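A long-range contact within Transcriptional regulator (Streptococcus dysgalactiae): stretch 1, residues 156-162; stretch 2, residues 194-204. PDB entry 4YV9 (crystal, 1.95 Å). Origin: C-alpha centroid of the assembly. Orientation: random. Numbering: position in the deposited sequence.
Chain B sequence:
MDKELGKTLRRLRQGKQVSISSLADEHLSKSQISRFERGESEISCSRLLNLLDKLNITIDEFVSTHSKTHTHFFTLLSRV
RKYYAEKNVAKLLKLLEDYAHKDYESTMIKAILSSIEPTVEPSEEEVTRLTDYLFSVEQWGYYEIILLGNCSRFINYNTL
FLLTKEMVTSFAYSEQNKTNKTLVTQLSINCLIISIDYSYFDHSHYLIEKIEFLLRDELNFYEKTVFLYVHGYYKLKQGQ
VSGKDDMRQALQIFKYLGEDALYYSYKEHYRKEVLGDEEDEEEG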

# COMPACT_ATOMS: atom_id res chain seq x y z
N ASN B 156 3.57 -13.86 -26.02
CA ASN B 156 4.18 -13.19 -27.16
C ASN B 156 4.04 -11.69 -26.96
O ASN B 156 3.07 -11.23 -26.35
CB ASN B 156 3.55 -13.64 -28.48
CG ASN B 156 2.09 -13.23 -28.61
OD1 ASN B 156 1.21 -13.84 -28.00
ND2 ASN B 156 1.83 -12.21 -29.42
N TYR B 157 5.03 -10.92 -27.42
CA TYR B 157 5.11 -9.51 -27.07
C TYR B 157 3.83 -8.73 -27.37
O TYR B 157 3.39 -7.90 -26.56
CB TYR B 157 6.27 -8.81 -27.80
CG TYR B 157 6.12 -7.30 -27.72
CD1 TYR B 157 6.43 -6.63 -26.54
CD2 TYR B 157 5.63 -6.56 -28.79
CE1 TYR B 157 6.27 -5.26 -26.44
CE2 TYR B 157 5.46 -5.19 -28.70
CZ TYR B 157 5.78 -4.55 -27.52
OH TYR B 157 5.62 -3.18 -27.41
N ASN B 158 3.22 -8.98 -28.52
CA ASN B 158 2.04 -8.20 -28.88
C ASN B 158 0.85 -8.51 -27.99
O ASN B 158 0.04 -7.62 -27.72
CB ASN B 158 1.68 -8.40 -30.35
CG ASN B 158 2.09 -7.23 -31.21
OD1 ASN B 158 1.48 -6.15 -31.15
ND2 ASN B 158 3.14 -7.41 -32.00
N THR B 159 0.72 -9.75 -27.54
CA THR B 159 -0.36 -10.11 -26.64
C THR B 159 -0.06 -9.52 -25.27
O THR B 159 -0.97 -9.02 -24.59
CB THR B 159 -0.54 -11.64 -26.53
OG1 THR B 159 -0.93 -12.16 -27.80
CG2 THR B 159 -1.61 -11.99 -25.49
N LEU B 160 1.21 -9.55 -24.88
CA LEU B 160 1.64 -8.95 -23.62
C LEU B 160 1.32 -7.47 -23.60
O LEU B 160 0.79 -6.95 -22.62
CB LEU B 160 3.14 -9.17 -23.41
CG LEU B 160 3.77 -8.60 -22.14
CD1 LEU B 160 3.11 -9.16 -20.91
CD2 LEU B 160 5.26 -8.89 -22.11
N PHE B 161 1.63 -6.78 -24.70
CA PHE B 161 1.35 -5.35 -24.79
C PHE B 161 -0.14 -5.06 -24.68
O PHE B 161 -0.56 -4.13 -23.98
CB PHE B 161 1.89 -4.76 -26.09
CG PHE B 161 1.50 -3.33 -26.31
CD1 PHE B 161 2.04 -2.32 -25.53
CD2 PHE B 161 0.57 -2.99 -27.28
CE1 PHE B 161 1.68 -1.00 -25.71
CE2 PHE B 161 0.21 -1.67 -27.48
CZ PHE B 161 0.76 -0.68 -26.70
N LEU B 162 -0.95 -5.85 -25.38
CA LEU B 162 -2.39 -5.69 -25.37
C LEU B 162 -2.97 -6.00 -23.99
O LEU B 162 -3.91 -5.34 -23.54
CB LEU B 162 -3.05 -6.56 -26.44
CG LEU B 162 -2.78 -6.13 -27.88
CD1 LEU B 162 -3.52 -7.02 -28.87
CD2 LEU B 162 -3.15 -4.66 -28.07
N ILE B 194 10.65 -3.95 -22.49
CA ILE B 194 10.60 -4.85 -23.64
C ILE B 194 10.32 -4.10 -24.93
O ILE B 194 10.90 -4.38 -25.98
CB ILE B 194 9.53 -5.94 -23.43
CG1 ILE B 194 9.82 -6.73 -22.15
CG2 ILE B 194 9.46 -6.87 -24.62
CD1 ILE B 194 8.81 -7.81 -21.85
N SER B 195 9.43 -3.11 -24.84
CA SER B 195 9.05 -2.32 -26.00
C SER B 195 10.23 -1.53 -26.54
O SER B 195 10.40 -1.40 -27.75
CB SER B 195 7.91 -1.36 -25.63
OG SER B 195 6.72 -2.09 -25.41
N ILE B 196 11.04 -1.00 -25.63
CA ILE B 196 12.25 -0.31 -26.04
C ILE B 196 13.23 -1.30 -26.68
O ILE B 196 13.74 -1.04 -27.78
CB ILE B 196 12.92 0.40 -24.85
CG1 ILE B 196 12.00 1.49 -24.31
CG2 ILE B 196 14.23 1.02 -25.28
CD1 ILE B 196 12.41 1.98 -22.94
N ASP B 197 13.47 -2.43 -26.01
CA ASP B 197 14.37 -3.47 -26.51
C ASP B 197 14.04 -3.88 -27.93
O ASP B 197 14.93 -4.02 -28.76
CB ASP B 197 14.31 -4.72 -25.62
CG ASP B 197 15.06 -4.55 -24.31
OD1 ASP B 197 15.95 -3.67 -24.24
OD2 ASP B 197 14.76 -5.30 -23.35
N TYR B 198 12.76 -4.07 -28.20
CA TYR B 198 12.29 -4.50 -29.51
C TYR B 198 12.06 -3.32 -30.45
O TYR B 198 11.58 -3.50 -31.57
CB TYR B 198 11.00 -5.31 -29.36
CG TYR B 198 11.18 -6.74 -28.89
CD1 TYR B 198 12.38 -7.41 -29.10
CD2 TYR B 198 10.15 -7.42 -28.26
CE1 TYR B 198 12.54 -8.73 -28.68
CE2 TYR B 198 10.30 -8.73 -27.84
CZ TYR B 198 11.50 -9.38 -28.05
OH TYR B 198 11.66 -10.68 -27.64
N SER B 199 12.39 -2.12 -29.99
CA SER B 199 12.28 -0.90 -30.79
C SER B 199 10.85 -0.58 -31.23
O SER B 199 10.63 0.01 -32.29
CB SER B 199 13.19 -0.98 -32.03
OG SER B 199 14.55 -1.19 -31.66
N TYR B 200 9.87 -0.98 -30.41
CA TYR B 200 8.48 -0.58 -30.62
C TYR B 200 8.25 0.77 -29.97
O TYR B 200 7.71 0.85 -28.86
CB TYR B 200 7.52 -1.62 -30.03
CG TYR B 200 7.42 -2.90 -30.82
CD1 TYR B 200 6.55 -3.02 -31.89
CD2 TYR B 200 8.21 -4.00 -30.49
CE1 TYR B 200 6.46 -4.20 -32.62
CE2 TYR B 200 8.13 -5.18 -31.21
CZ TYR B 200 7.26 -5.27 -32.27
OH TYR B 200 7.18 -6.44 -32.99
N PHE B 201 8.64 1.85 -30.65
CA PHE B 201 8.61 3.17 -30.02
C PHE B 201 7.20 3.76 -29.93
O PHE B 201 6.94 4.66 -29.12
CB PHE B 201 9.56 4.10 -30.77
CG PHE B 201 10.98 3.62 -30.74
CD1 PHE B 201 11.64 3.45 -29.53
CD2 PHE B 201 11.64 3.30 -31.91
CE1 PHE B 201 12.95 2.99 -29.49
CE2 PHE B 201 12.94 2.84 -31.88
CZ PHE B 201 13.60 2.69 -30.67
N ASP B 202 6.30 3.25 -30.76
CA ASP B 202 4.87 3.51 -30.64
C ASP B 202 4.38 3.07 -29.28
O ASP B 202 3.76 3.83 -28.52
CB ASP B 202 4.12 2.76 -31.74
CG ASP B 202 4.62 1.33 -31.92
OD1 ASP B 202 5.81 1.08 -31.59
OD2 ASP B 202 3.84 0.46 -32.37
N HIS B 203 4.65 1.81 -28.97
CA HIS B 203 4.24 1.21 -27.72
C HIS B 203 4.95 1.88 -26.56
O HIS B 203 4.34 2.14 -25.52
CB HIS B 203 4.53 -0.28 -27.74
CG HIS B 203 3.70 -1.03 -28.75
ND1 HIS B 203 3.75 -2.40 -28.88
CD2 HIS B 203 2.81 -0.59 -29.66
CE1 HIS B 203 2.92 -2.77 -29.83
NE2 HIS B 203 2.34 -1.70 -30.33
N SER B 204 6.24 2.17 -26.74
CA SER B 204 7.02 2.85 -25.71
C SER B 204 6.39 4.20 -25.33
O SER B 204 6.21 4.50 -24.16
CB SER B 204 8.46 3.07 -26.18
OG SER B 204 9.08 1.83 -26.47

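The first turns of one helix, Tyr-157 to Leu-162, pack against the end of one helix, a turn and the start of the next; Ser-199, with positive phi, closes the first of these in a Schellman motif and Tyr-200 takes the N-cap position of the second. No backbone hydrogen bond joins the stretches; the nearest CA atoms lie 8.0 Å apart at Tyr-157 and Ile-194 and 7.7 Å apart at Phe-161 and His-203, so side chains make the contact.

Tyr-157, with the largest covered area, reaches across in a t rotamer and ties both helices of the second stretch together through its hydroxyl. Tyr-157 OH lies 2.5 Å from Ser-195 OG and 2.5 Å from His-203 ND1, two short hydrogen bonds at the ring edge. The same ring forms an offset stack with Tyr-200 (CE2 of Tyr-157 to CD2 of Tyr-200, 3.5 Å), while Tyr-198 directs its edge toward the Tyr-157 face in an offset edge-to-face arrangement, the planes at 86°. Ile-194 CG2 adds an apolar contact, 3.6 Å from Tyr-157 CD1.

His-203 is held differently by Phe-161, one helical turn after Tyr-157. Their rings stack face to face, almost parallel at 2°, with CD2 of Phe-161 3.5 Å from CE1 of His-203. Stacking thus engages the imidazole face while its edge nitrogen ND1 hydrogen-bonds to Tyr-157 OH. Leu-160 CD2 meets Ile-194 CD1 at 3.7 Å.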